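Local coordinates for protein Exo-beta-1,3-galactanase (Bifidobacterium bifidum, PDB 5FLW) that probably hydrolyses beta-1,3-galactan chains from their non-reducing ends, releasing galactose, as a putative exo-acting glycoside hydrolase of family 43, at residues Tyr201-Gln206 against Lys231-Glu236; Lys216-Thr221 against Gly225-Trp230; Lys239-Gln244 against Val279-Ser284; Leu292-Ser295 against Thr301-Arg304. All blocks are in the same frame, centred on the assembly; numbering follows the deposited sequence.

Contact 1 (Tyr201-Gln206 against Lys231-Glu236); sequences YWFGSQ and KLFAPE. Unlike the reference sequence in segment 231-236: Glu236 (reference Lys).
Phe203, on strand 199-205, and Phe233, one residue past the short strand 231-232, are the closest pair of the two backbones, yet their CA atoms stand 8.8 Å apart, because strand 216-220 runs between the two strands in the same antiparallel sheet. Only the rings span that distance. They form a T-shaped, edge-to-face pair with centroids 5.1 Å apart and planes at 85°, nearly perpendicular. Phe203 supplies the edge: its CD2 lies 3.6 Å from Phe233 CE1 and almost as close to CD1, displaced from the middle of the Phe233 face toward its rim. The CE2 atom of Phe203 follows at 4.1 Å from Phe233 CG. In Phe233, chi1 of 54° swings the ring toward strand 199-205, and chi2 of -87° turns its face to the Phe203 edge. This sheet is the fourth blade of the five-bladed beta-propeller of family 43, and the pair lies on the side where the blade meets the fifth: both rings also rest on Ile283 of strand 278-286. Replacing Phe233 with alanine would probably leave the Phe203 edge without a face to meet and open a gap between the blades beside Ile283. Tyr217, on the strand in between, touches Phe233 as well, while Thr192 of the neighbouring strand 191-196 packs on Phe203.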
loop_
_atom_site.group_PDB
_atom_site.type_symbol
_atom_site.label_atom_id
_atom_site.label_comp_id
_atom_site.label_asym_id
_atom_site.label_seq_id
_atom_site.Cartn_x
_atom_site.Cartn_y
_atom_site.Cartn_z
ATOM N N TYR A 201 -4.688 -12.446 5.857
ATOM C CA TYR A 201 -5.844 -11.662 5.437
ATOM C C TYR A 201 -5.363 -10.722 4.337
ATOM O O TYR A 201 -4.413 -9.970 4.543
ATOM C CB TYR A 201 -6.439 -10.843 6.593
ATOM C CG TYR A 201 -6.994 -11.647 7.786
ATOM C CD1 TYR A 201 -6.149 -12.371 8.626
ATOM C CD2 TYR A 201 -8.361 -11.619 8.093
ATOM C CE1 TYR A 201 -6.651 -13.089 9.725
ATOM C CE2 TYR A 201 -8.877 -12.324 9.180
ATOM C CZ TYR A 201 -8.019 -13.062 9.994
ATOM O OH TYR A 201 -8.523 -13.754 11.091
ATOM N N TRP A 202 -6.022 -10.782 3.178
ATOM C CA TRP A 202 -5.654 -10.043 1.975
ATOM C C TRP A 202 -6.832 -9.151 1.598
ATOM O O TRP A 202 -7.921 -9.653 1.290
ATOM C CB TRP A 202 -5.367 -11.066 0.868
ATOM C CG TRP A 202 -4.964 -10.576 -0.495
ATOM C CD1 TRP A 202 -4.882 -9.280 -0.945
ATOM C CD2 TRP A 202 -4.597 -11.409 -1.614
ATOM N NE1 TRP A 202 -4.484 -9.259 -2.270
ATOM C CE2 TRP A 202 -4.297 -10.551 -2.700
ATOM C CE3 TRP A 202 -4.478 -12.799 -1.795
ATOM C CZ2 TRP A 202 -3.908 -11.045 -3.960
ATOM C CZ3 TRP A 202 -4.075 -13.288 -3.041
ATOM C CH2 TRP A 202 -3.781 -12.408 -4.103
ATOM N N PHE A 203 -6.609 -7.832 1.607
ATOM C CA PHE A 203 -7.621 -6.832 1.291
ATOM C C PHE A 203 -7.330 -6.204 -0.069
ATOM O O PHE A 203 -6.169 -6.076 -0.469
ATOM C CB PHE A 203 -7.630 -5.713 2.345
ATOM C CG PHE A 203 -7.844 -6.203 3.753
ATOM C CD1 PHE A 203 -6.805 -6.781 4.478
ATOM C CD2 PHE A 203 -9.088 -6.087 4.361
ATOM C CE1 PHE A 203 -7.022 -7.244 5.795
ATOM C CE2 PHE A 203 -9.302 -6.544 5.678
ATOM C CZ PHE A 203 -8.266 -7.112 6.383
ATOM N N GLY A 204 -8.395 -5.773 -0.760
ATOM C CA GLY A 204 -8.235 -5.034 -2.001
ATOM C C GLY A 204 -9.516 -4.322 -2.392
ATOM O O GLY A 204 -10.560 -4.469 -1.747
ATOM N N SER A 205 -9.417 -3.546 -3.471
ATOM C CA SER A 205 -10.518 -2.733 -3.972
ATOM C C SER A 205 -10.981 -3.204 -5.348
ATOM O O SER A 205 -10.179 -3.662 -6.174
ATOM C CB SER A 205 -10.129 -1.253 -4.054
ATOM O OG SER A 205 -8.885 -1.080 -4.708
ATOM N N GLN A 206 -12.285 -3.074 -5.598
ATOM C CA GLN A 206 -12.777 -3.365 -6.943
ATOM C C GLN A 206 -12.238 -2.320 -7.919
ATOM O O GLN A 206 -11.679 -1.292 -7.524
ATOM C CB GLN A 206 -14.312 -3.450 -6.984
ATOM C CG GLN A 206 -14.882 -4.378 -5.920
ATOM C CD GLN A 206 -16.407 -4.489 -5.996
ATOM O OE1 GLN A 206 -17.119 -4.339 -4.989
ATOM N NE2 GLN A 206 -16.927 -4.738 -7.183
ATOM N N LYS A 231 -15.101 -11.389 0.464
ATOM C CA LYS A 231 -16.170 -10.878 1.312
ATOM C C LYS A 231 -15.983 -9.416 1.668
ATOM O O LYS A 231 -14.880 -8.891 1.658
ATOM C CB LYS A 231 -16.234 -11.669 2.617
ATOM C CG LYS A 231 -16.660 -13.115 2.471
ATOM C CD LYS A 231 -16.665 -13.807 3.821
ATOM C CE LYS A 231 -17.113 -15.253 3.697
ATOM N NZ LYS A 231 -17.096 -15.939 5.014
ATOM N N LEU A 232 -16.984 -8.708 1.837
ATOM C CA LEU A 232 -16.899 -7.317 2.226
ATOM C C LEU A 232 -16.469 -7.211 3.678
ATOM O O LEU A 232 -16.868 -8.024 4.500
ATOM C CB LEU A 232 -18.290 -6.679 2.125
ATOM C CG LEU A 232 -18.760 -5.926 0.879
ATOM C CD1 LEU A 232 -18.954 -6.870 -0.291
ATOM C CD2 LEU A 232 -20.053 -5.175 1.163
ATOM N N PHE A 233 -15.653 -6.214 4.001
ATOM C CA PHE A 233 -15.310 -5.940 5.401
ATOM C C PHE A 233 -15.974 -4.705 6.014
ATOM O O PHE A 233 -15.976 -4.573 7.246
ATOM C CB PHE A 233 -13.787 -5.922 5.662
ATOM C CG PHE A 233 -13.004 -4.987 4.772
ATOM C CD1 PHE A 233 -12.541 -5.402 3.523
ATOM C CD2 PHE A 233 -12.722 -3.693 5.191
ATOM C CE1 PHE A 233 -11.817 -4.534 2.692
ATOM C CE2 PHE A 233 -11.990 -2.801 4.361
ATOM C CZ PHE A 233 -11.541 -3.234 3.119
ATOM N N ALA A 234 -16.501 -3.793 5.203
ATOM C CA ALA A 234 -17.325 -2.672 5.634
ATOM C C ALA A 234 -18.786 -2.902 5.225
ATOM O O ALA A 234 -19.087 -3.796 4.426
ATOM C CB ALA A 234 -16.801 -1.380 4.997
ATOM N N PRO A 235 -19.724 -2.104 5.755
ATOM C CA PRO A 235 -21.140 -2.356 5.438
ATOM C C PRO A 235 -21.413 -2.233 3.944
ATOM O O PRO A 235 -20.786 -1.449 3.216
ATOM C CB PRO A 235 -21.879 -1.290 6.247
ATOM C CG PRO A 235 -20.947 -0.899 7.329
ATOM C CD PRO A 235 -19.560 -1.096 6.829
ATOM N N GLU A 236 -22.338 -3.059 3.486
ATOM C CA GLU A 236 -22.746 -3.016 2.095
ATOM C C GLU A 236 -23.283 -1.641 1.733
ATOM O O GLU A 236 -24.144 -1.093 2.431
ATOM C CB GLU A 236 -23.803 -4.090 1.844
ATOM C CG GLU A 236 -24.268 -4.205 0.409
ATOM C CD GLU A 236 -25.193 -5.388 0.192
ATOM O OE1 GLU A 236 -25.969 -5.736 1.137
ATOM O OE2 GLU A 236 -25.178 -5.933 -0.955
#

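Contact 2 (Lys216-Thr221 against Gly225-Trp230)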
loop_
_atom_site.group_PDB
_atom_site.type_symbol
_atom_site.label_atom_id
_atom_site.label_comp_id
_atom_site.label_asym_id
_atom_site.label_seq_id
_atom_site.Cartn_x
_atom_site.Cartn_y
_atom_site.Cartn_z
ATOM N N LYS A 216 -13.039 -5.634 -0.444
ATOM C CA LYS A 216 -13.226 -7.001 0.038
ATOM C C LYS A 216 -11.919 -7.601 0.550
ATOM O O LYS A 216 -10.815 -7.080 0.310
ATOM C CB LYS A 216 -13.807 -7.907 -1.059
ATOM C CG LYS A 216 -15.009 -7.357 -1.755
ATOM C CD LYS A 216 -15.631 -8.412 -2.664
ATOM C CE LYS A 216 -16.941 -7.926 -3.231
ATOM N NZ LYS A 216 -17.545 -8.884 -4.202
ATOM N N TYR A 217 -12.060 -8.743 1.242
ATOM C CA TYR A 217 -10.912 -9.487 1.747
ATOM C C TYR A 217 -11.086 -10.995 1.540
ATOM O O TYR A 217 -12.206 -11.519 1.393
ATOM C CB TYR A 217 -10.607 -9.153 3.218
ATOM C CG TYR A 217 -11.577 -9.786 4.200
ATOM C CD1 TYR A 217 -12.884 -9.299 4.331
ATOM C CD2 TYR A 217 -11.202 -10.876 4.981
ATOM C CE1 TYR A 217 -13.798 -9.875 5.214
ATOM C CE2 TYR A 217 -12.113 -11.472 5.878
ATOM C CZ TYR A 217 -13.404 -10.963 5.993
ATOM O OH TYR A 217 -14.295 -11.538 6.887
ATOM N N SER A 218 -9.946 -11.691 1.551
ATOM C CA SER A 218 -9.877 -13.141 1.452
ATOM C C SER A 218 -8.860 -13.627 2.477
ATOM O O SER A 218 -7.972 -12.872 2.884
ATOM C CB SER A 218 -9.482 -13.555 0.028
ATOM O OG SER A 218 -9.370 -14.947 -0.122
ATOM N N THR A 219 -9.008 -14.888 2.916
ATOM C CA THR A 219 -8.101 -15.488 3.898
ATOM C C THR A 219 -7.536 -16.807 3.368
ATOM O O THR A 219 -8.115 -17.452 2.483
ATOM C CB THR A 219 -8.771 -15.744 5.271
ATOM O OG1 THR A 219 -9.834 -16.682 5.104
ATOM C CG2 THR A 219 -9.356 -14.458 5.822
ATOM N N ALA A 220 -6.377 -17.186 3.914
ATOM C CA ALA A 220 -5.717 -18.439 3.562
ATOM C C ALA A 220 -4.722 -18.771 4.663
ATOM O O ALA A 220 -4.259 -17.887 5.390
ATOM C CB ALA A 220 -5.022 -18.364 2.193
ATOM N N THR A 221 -4.414 -20.065 4.790
ATOM C CA THR A 221 -3.392 -20.536 5.713
ATOM C C THR A 221 -2.041 -20.730 5.033
ATOM O O THR A 221 -1.042 -21.014 5.708
ATOM C CB THR A 221 -3.852 -21.854 6.357
ATOM O OG1 THR A 221 -4.007 -22.835 5.331
ATOM C CG2 THR A 221 -5.206 -21.682 7.017
ATOM N N GLY A 225 -2.339 -20.340 -1.213
ATOM C CA GLY A 225 -3.743 -20.696 -1.221
ATOM C C GLY A 225 -3.994 -22.095 -0.659
ATOM O O GLY A 225 -3.056 -22.760 -0.168
ATOM N N PRO A 226 -5.250 -22.575 -0.754
ATOM C CA PRO A 226 -6.389 -21.884 -1.379
ATOM C C PRO A 226 -6.835 -20.628 -0.645
ATOM O O PRO A 226 -6.884 -20.577 0.587
ATOM C CB PRO A 226 -7.533 -22.899 -1.297
ATOM C CG PRO A 226 -7.103 -23.933 -0.331
ATOM C CD PRO A 226 -5.612 -23.911 -0.239
ATOM N N TRP A 227 -7.167 -19.618 -1.435
ATOM C CA TRP A 227 -7.741 -18.392 -0.914
ATOM C C TRP A 227 -9.265 -18.493 -0.886
ATOM O O TRP A 227 -9.893 -18.987 -1.824
ATOM C CB TRP A 227 -7.267 -17.206 -1.750
ATOM C CG TRP A 227 -5.837 -16.884 -1.461
ATOM C CD1 TRP A 227 -4.730 -17.323 -2.150
ATOM C CD2 TRP A 227 -5.338 -16.084 -0.375
ATOM N NE1 TRP A 227 -3.580 -16.822 -1.576
ATOM C CE2 TRP A 227 -3.922 -16.063 -0.484
ATOM C CE3 TRP A 227 -5.945 -15.366 0.667
ATOM C CZ2 TRP A 227 -3.107 -15.344 0.423
ATOM C CZ3 TRP A 227 -5.127 -14.658 1.582
ATOM C CH2 TRP A 227 -3.727 -14.653 1.444
ATOM N N SER A 228 -9.846 -18.031 0.220
ATOM C CA SER A 228 -11.276 -18.138 0.459
ATOM C C SER A 228 -12.050 -17.185 -0.459
ATOM O O SER A 228 -11.485 -16.330 -1.150
ATOM C CB SER A 228 -11.594 -17.809 1.919
ATOM O OG SER A 228 -11.540 -16.410 2.149
ATOM N N GLU A 229 -13.376 -17.348 -0.451
ATOM C CA GLU A 229 -14.278 -16.403 -1.101
ATOM C C GLU A 229 -13.945 -14.972 -0.659
ATOM O O GLU A 229 -13.598 -14.736 0.501
ATOM C CB GLU A 229 -15.700 -16.761 -0.656
ATOM C CG GLU A 229 -16.740 -15.726 -0.995
ATOM C CD GLU A 229 -18.100 -15.975 -0.320
ATOM O OE1 GLU A 229 -18.148 -16.584 0.777
ATOM O OE2 GLU A 229 -19.129 -15.548 -0.882
ATOM N N TRP A 230 -14.084 -14.017 -1.565
ATOM C CA TRP A 230 -13.830 -12.626 -1.217
ATOM C C TRP A 230 -15.110 -12.033 -0.630
ATOM O O TRP A 230 -16.165 -12.089 -1.252
ATOM C CB TRP A 230 -13.350 -11.839 -2.436
ATOM C CG TRP A 230 -11.973 -12.250 -2.867
ATOM C CD1 TRP A 230 -11.637 -13.361 -3.583
ATOM C CD2 TRP A 230 -10.747 -11.570 -2.587
ATOM N NE1 TRP A 230 -10.281 -13.411 -3.769
ATOM C CE2 TRP A 230 -9.709 -12.321 -3.169
ATOM C CE3 TRP A 230 -10.424 -10.394 -1.905
ATOM C CZ2 TRP A 230 -8.374 -11.934 -3.089
ATOM C CZ3 TRP A 230 -9.101 -10.015 -1.827
ATOM C CH2 TRP A 230 -8.093 -10.781 -2.415
HETATM O O HOH W 1 -18.720 -10.475 -1.850
HETATM O O HOH W 2 -13.242 -13.452 3.184
HETATM O O HOH W 3 -5.420 -21.724 2.542
HETATM O O HOH W 4 -3.497 -24.203 2.525
#
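Ser218 and Ala220 each press a CB onto the six-membered ring of a tryptophan in the returning chain. Ser218 CB lies 3.5 Å from the ring centroid of Trp230, and Ala220 CB lies 3.5 Å from that of Trp227; both are CH-pi contacts almost straight above the face. Trp202 of the adjoining strand 199-205 meets both indoles edge-to-face, and the Trp227 NE1 is bonded to Leu223 O in the turn between the segments. Polar bonds knit the same region. Thr219 O accepts from Ser228 N at 2.9 Å, while Thr219 N donates not to a carbonyl but to Ser228 OG, 3.1 Å away and close to straight (168°). With its OG pointing away from its own backbone N (chi1 179°), Ser218 reaches Ser228 O at 2.7 Å, tilted 34° from the carbonyl plane. Farther along, Tyr217 bonds through its backbone to Lys231, so the pairing is irregular, two steps on the strand facing three on the returning chain. The ends and outer margin of the contact are looser and hydrated. One water joins Tyr217 O to Glu229 O, another links Lys216 NZ to Trp230 O, and beyond the cis peptide before Pro226 two more form bridges, one from Thr221 N to Pro226 O, the other between Thr221 OG1 and Gly225 O. Serine hydroxyls and waters thus take over bonds that the irregular backbone of the fourth propeller blade cannot make directly, while the indoles pack over Ser218 and Ala220, Trp227 reaching strand 172-179 of the third blade.

Contact 3 (Lys239-Gln244 against Val279-Ser284)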
loop_
_atom_site.group_PDB
_atom_site.type_symbol
_atom_site.label_atom_id
_atom_site.label_comp_id
_atom_site.label_asym_id
_atom_site.label_seq_id
_atom_site.Cartn_x
_atom_site.Cartn_y
_atom_site.Cartn_z
ATOM N N LYS A 239 -19.322 1.808 0.556
ATOM C CA LYS A 239 -18.161 2.086 -0.305
ATOM C C LYS A 239 -16.867 2.200 0.509
ATOM O O LYS A 239 -16.026 3.058 0.244
ATOM C CB LYS A 239 -18.355 3.339 -1.176
ATOM C CG LYS A 239 -19.624 3.441 -1.990
ATOM C CD LYS A 239 -19.750 2.358 -3.010
ATOM C CE LYS A 239 -20.999 2.626 -3.870
ATOM N NZ LYS A 239 -21.469 1.420 -4.666
ATOM N N THR A 240 -16.704 1.321 1.512
ATOM C CA THR A 240 -15.517 1.334 2.378
ATOM C C THR A 240 -15.375 2.702 3.055
ATOM O O THR A 240 -14.286 3.284 3.126
ATOM C CB THR A 240 -14.245 0.939 1.610
ATOM O OG1 THR A 240 -14.551 -0.097 0.667
ATOM C CG2 THR A 240 -13.188 0.402 2.562
ATOM N N TYR A 241 -16.511 3.259 3.479
ATOM C CA TYR A 241 -16.566 4.621 4.032
ATOM C C TYR A 241 -16.009 5.652 3.044
ATOM O O TYR A 241 -15.224 6.547 3.396
ATOM C CB TYR A 241 -15.974 4.704 5.440
ATOM C CG TYR A 241 -16.828 3.877 6.359
ATOM C CD1 TYR A 241 -18.132 4.258 6.621
ATOM C CD2 TYR A 241 -16.364 2.672 6.894
ATOM C CE1 TYR A 241 -18.952 3.499 7.433
ATOM C CE2 TYR A 241 -17.167 1.898 7.713
ATOM C CZ TYR A 241 -18.474 2.315 7.976
ATOM O OH TYR A 241 -19.335 1.588 8.800
ATOM N N ASP A 242 -16.442 5.500 1.785
ATOM C CA ASP A 242 -16.052 6.366 0.675
ATOM C C ASP A 242 -14.532 6.522 0.591
ATOM O O ASP A 242 -13.985 7.629 0.625
ATOM C CB ASP A 242 -16.779 7.716 0.718
ATOM C CG ASP A 242 -16.534 8.554 -0.537
ATOM O OD1 ASP A 242 -16.201 7.984 -1.598
ATOM O OD2 ASP A 242 -16.682 9.796 -0.450
ATOM N N SER A 243 -13.839 5.382 0.531
ATOM C CA SER A 243 -12.391 5.386 0.404
ATOM C C SER A 243 -11.969 4.170 -0.406
ATOM O O SER A 243 -12.778 3.286 -0.706
ATOM C CB SER A 243 -11.683 5.392 1.779
ATOM O OG SER A 243 -11.698 4.108 2.400
ATOM N N GLN A 244 -10.681 4.126 -0.731
ATOM C CA GLN A 244 -10.060 2.973 -1.374
ATOM C C GLN A 244 -8.984 2.439 -0.432
ATOM O O GLN A 244 -8.034 3.164 -0.108
ATOM C CB GLN A 244 -9.421 3.361 -2.715
ATOM C CG GLN A 244 -8.799 2.135 -3.422
ATOM C CD GLN A 244 -8.066 2.474 -4.714
ATOM O OE1 GLN A 244 -7.584 3.594 -4.883
ATOM N NE2 GLN A 244 -7.994 1.503 -5.642
ATOM N N VAL A 279 -8.900 8.100 5.111
ATOM C CA VAL A 279 -9.792 7.544 6.115
ATOM C C VAL A 279 -8.935 6.642 7.002
ATOM O O VAL A 279 -8.367 5.652 6.526
ATOM C CB VAL A 279 -10.961 6.772 5.471
ATOM C CG1 VAL A 279 -11.761 6.037 6.544
ATOM C CG2 VAL A 279 -11.869 7.724 4.654
ATOM N N GLN A 280 -8.832 6.990 8.285
ATOM C CA GLN A 280 -7.989 6.274 9.231
ATOM C C GLN A 280 -8.884 5.763 10.355
ATOM O O GLN A 280 -9.571 6.559 11.019
ATOM C CB GLN A 280 -6.922 7.205 9.783
ATOM C CG GLN A 280 -5.983 6.573 10.788
ATOM C CD GLN A 280 -4.848 7.526 11.174
ATOM O OE1 GLN A 280 -4.047 7.942 10.324
ATOM N NE2 GLN A 280 -4.780 7.879 12.454
ATOM N N MET A 281 -8.899 4.442 10.551
ATOM C CA MET A 281 -9.875 3.823 11.440
ATOM C C MET A 281 -9.278 2.558 12.024
ATOM O O MET A 281 -8.481 1.892 11.353
ATOM C CB MET A 281 -11.151 3.440 10.667
ATOM C CG MET A 281 -11.937 4.594 10.040
ATOM S SD MET A 281 -13.249 3.993 8.948
ATOM C CE MET A 281 -14.358 3.168 10.142
ATOM N N PRO A 282 -9.687 2.160 13.230
ATOM C CA PRO A 282 -9.377 0.800 13.685
ATOM C C PRO A 282 -10.183 -0.202 12.865
ATOM O O PRO A 282 -11.294 0.087 12.406
ATOM C CB PRO A 282 -9.828 0.805 15.146
ATOM C CG PRO A 282 -10.968 1.779 15.162
ATOM C CD PRO A 282 -10.649 2.832 14.133
ATOM N N ILE A 283 -9.582 -1.360 12.604
ATOM C CA ILE A 283 -10.270 -2.444 11.914
ATOM C C ILE A 283 -10.173 -3.689 12.787
ATOM O O ILE A 283 -9.105 -3.989 13.333
ATOM C CB ILE A 283 -9.741 -2.650 10.476
ATOM C CG1 ILE A 283 -10.604 -3.669 9.709
ATOM C CG2 ILE A 283 -8.284 -3.063 10.475
ATOM C CD1 ILE A 283 -10.311 -3.774 8.225
ATOM N N SER A 284 -11.299 -4.364 12.983
ATOM C CA SER A 284 -11.349 -5.541 13.834
ATOM C C SER A 284 -11.060 -6.796 13.003
ATOM O O SER A 284 -11.653 -6.995 11.933
ATOM C CB SER A 284 -12.706 -5.615 14.532
ATOM O OG SER A 284 -13.005 -6.953 14.847
#
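The backbones come closest at Ser243 and Val279, whose CA atoms are 6.6 Å apart; segment 239-244 opens with one tight helical turn, 239-242, and then straightens, and segment 279-284 is an extended strand passing beside it. The turn is left-handed: Lys239 to Asp242 all have positive phi and psi, and it is closed by a bond from Ser243 N to Lys239 O of 3.2 Å. Ser243 adds a second clasp, its OG donating to Thr240 O at 2.8 Å in the carbonyl plane. That hydroxyl is held back within the turn, and it is Ser243 CB that faces the strand, 3.7 Å from Val279 CG2. The same methyl also lies against Tyr241 O, whose polar partner is Arg267. Such a left-handed helical turn is rare in proteins; here it leads into strand 244-250, the first strand of the fifth propeller blade, and packs across to the third strand, 278-286. Two residues up that strand, Met281 makes a Met-aromatic contact with Tyr241. The two side chains cross at about a right angle, and a bend at the last torsion of Met281 (chi3 66°) carries CE to 3.8 Å from Tyr241 CD2. SD approaches obliquely, 4.8 Å from the ring centroid and 47° off its normal. Beyond the methionine the phenol hydroxyl of Tyr241 bonds to Trp294 N, which ties down the hydroxyl end of the ring.

Contact 4 (Leu292-Ser295 against Thr301-Arg304); sequences LTWS and TTHR
Thr302 meets Trp294 through a CH-pi contact that is the main element of the packing. Its CG2 stands 3.4 Å from the centroid of the five-membered ring, only 4° off the normal, and is within 3.6 Å of every atom of that ring. The threonine methyl points there because it lies anti to its own carbonyl carbon, with OG1 in the position between N and C (chi1 59°). A looser van der Waals contact puts Thr301 O 4.0 Å from Trp294 CH2. At Trp294, an alanine here would probably leave the Thr302 methyl without its platform and this part of the tail freer to move, though Arg304 would still be tied to Asp242. Hydrogen bonds shape the tail itself: Thr301 OG1 donates to His303 O at 2.6 Å from well above the carbonyl plane, and His303 ND1 donates to Arg304 O, an oxygen of the terminal carboxylate, at 2.7 Å. Charge holds its end, where the Arg304 guanidinium forms a salt bridge with Asp242 and also bonds to Trp268 O. This is surface packing, in which the chain beyond strand 289-291, the outermost of the fifth propeller blade, loops round and lays Thr301 and Thr302, just before its end, against a tryptophan.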
loop_
_atom_site.group_PDB
_atom_site.type_symbol
_atom_site.label_atom_id
_atom_site.label_comp_id
_atom_site.label_asym_id
_atom_site.label_seq_id
_atom_site.Cartn_x
_atom_site.Cartn_y
_atom_site.Cartn_z
ATOM N N LEU A 292 -14.998 -3.430 9.544
ATOM C CA LEU A 292 -14.690 -2.008 9.634
ATOM C C LEU A 292 -15.986 -1.261 9.910
ATOM O O LEU A 292 -16.935 -1.373 9.127
ATOM C CB LEU A 292 -14.047 -1.523 8.327
ATOM C CG LEU A 292 -13.494 -0.113 8.261
ATOM C CD1 LEU A 292 -12.256 0.031 9.178
ATOM C CD2 LEU A 292 -13.168 0.282 6.786
ATOM N N THR A 293 -16.029 -0.507 11.021
ATOM C CA THR A 293 -17.247 0.167 11.482
ATOM C C THR A 293 -16.997 1.620 11.865
ATOM O O THR A 293 -16.092 1.914 12.652
ATOM C CB THR A 293 -17.863 -0.528 12.689
ATOM O OG1 THR A 293 -18.036 -1.912 12.368
ATOM C CG2 THR A 293 -19.196 0.039 12.937
ATOM N N TRP A 294 -17.834 2.514 11.343
ATOM C CA TRP A 294 -17.739 3.917 11.725
ATOM C C TRP A 294 -18.282 4.119 13.146
ATOM O O TRP A 294 -19.107 3.354 13.639
ATOM C CB TRP A 294 -18.550 4.777 10.750
ATOM C CG TRP A 294 -18.260 6.230 10.787
ATOM C CD1 TRP A 294 -18.939 7.187 11.490
ATOM C CD2 TRP A 294 -17.201 6.922 10.085
ATOM N NE1 TRP A 294 -18.386 8.437 11.253
ATOM C CE2 TRP A 294 -17.317 8.302 10.406
ATOM C CE3 TRP A 294 -16.178 6.511 9.220
ATOM C CZ2 TRP A 294 -16.447 9.267 9.892
ATOM C CZ3 TRP A 294 -15.316 7.474 8.695
ATOM C CH2 TRP A 294 -15.460 8.841 9.034
ATOM N N SER A 295 -17.821 5.191 13.787
ATOM C CA SER A 295 -18.339 5.643 15.072
ATOM C C SER A 295 -18.652 7.128 14.996
ATOM O O SER A 295 -17.944 7.896 14.340
ATOM C CB SER A 295 -17.285 5.390 16.155
ATOM O OG SER A 295 -17.608 6.127 17.316
ATOM N N THR A 301 -16.801 12.906 7.535
ATOM C CA THR A 301 -18.086 12.295 7.203
ATOM C C THR A 301 -17.873 10.973 6.480
ATOM O O THR A 301 -16.843 10.754 5.837
ATOM C CB THR A 301 -18.958 13.226 6.341
ATOM O OG1 THR A 301 -18.202 13.694 5.220
ATOM C CG2 THR A 301 -19.427 14.418 7.160
ATOM N N THR A 302 -18.870 10.089 6.619
ATOM C CA THR A 302 -18.810 8.752 6.015
ATOM C C THR A 302 -18.814 8.796 4.492
ATOM O O THR A 302 -18.410 7.825 3.841
ATOM C CB THR A 302 -19.967 7.895 6.529
ATOM O OG1 THR A 302 -21.202 8.534 6.189
ATOM C CG2 THR A 302 -19.908 7.789 8.043
ATOM N N HIS A 303 -19.255 9.890 3.912
ATOM C CA HIS A 303 -19.131 10.104 2.490
ATOM C C HIS A 303 -18.636 11.527 2.305
ATOM O O HIS A 303 -19.035 12.424 3.052
ATOM C CB HIS A 303 -20.473 9.952 1.796
ATOM C CG HIS A 303 -20.356 9.917 0.307
ATOM N ND1 HIS A 303 -20.269 11.065 -0.457
ATOM C CD2 HIS A 303 -20.291 8.874 -0.557
ATOM C CE1 HIS A 303 -20.152 10.727 -1.730
ATOM N NE2 HIS A 303 -20.170 9.406 -1.819
ATOM N N ARG A 304 -17.742 11.725 1.340
ATOM C CA ARG A 304 -17.143 13.044 1.125
ATOM C C ARG A 304 -18.194 13.978 0.551
ATOM O O ARG A 304 -19.257 13.523 0.078
ATOM C CB ARG A 304 -15.946 12.976 0.177
ATOM C CG ARG A 304 -16.344 12.946 -1.277
ATOM C CD ARG A 304 -15.144 12.601 -2.131
ATOM N NE ARG A 304 -14.830 11.188 -2.027
ATOM C CZ ARG A 304 -13.779 10.602 -2.594
ATOM N NH1 ARG A 304 -12.912 11.329 -3.293
ATOM N NH2 ARG A 304 -13.589 9.298 -2.434
ATOM O OXT ARG A 304 -17.958 15.191 0.547
#

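In the fold
Along the chain, contact 2 falls within the span that contact 1 brackets; contacts 3 and 4 then follow in series. Contacts 1 and 2, with centres about 11 Å apart, share the fourth propeller blade, where strand 216-220 runs between 199-205 and 231-232. Contact 3 belongs to the fifth blade, and contact 4, centred about 7 Å from it, to the loops beyond that blade's last strand. The blades join between contacts 1 and 3, whose centres are about 10 Å apart: Ser205 OG bonds to Gln244 NE2. Phe233 O also reaches Leu292 N of contact 4. Contact 2 lies about 25 Å from contact 4, centre to centre, so the series runs across two neighbouring blades to the C-terminus.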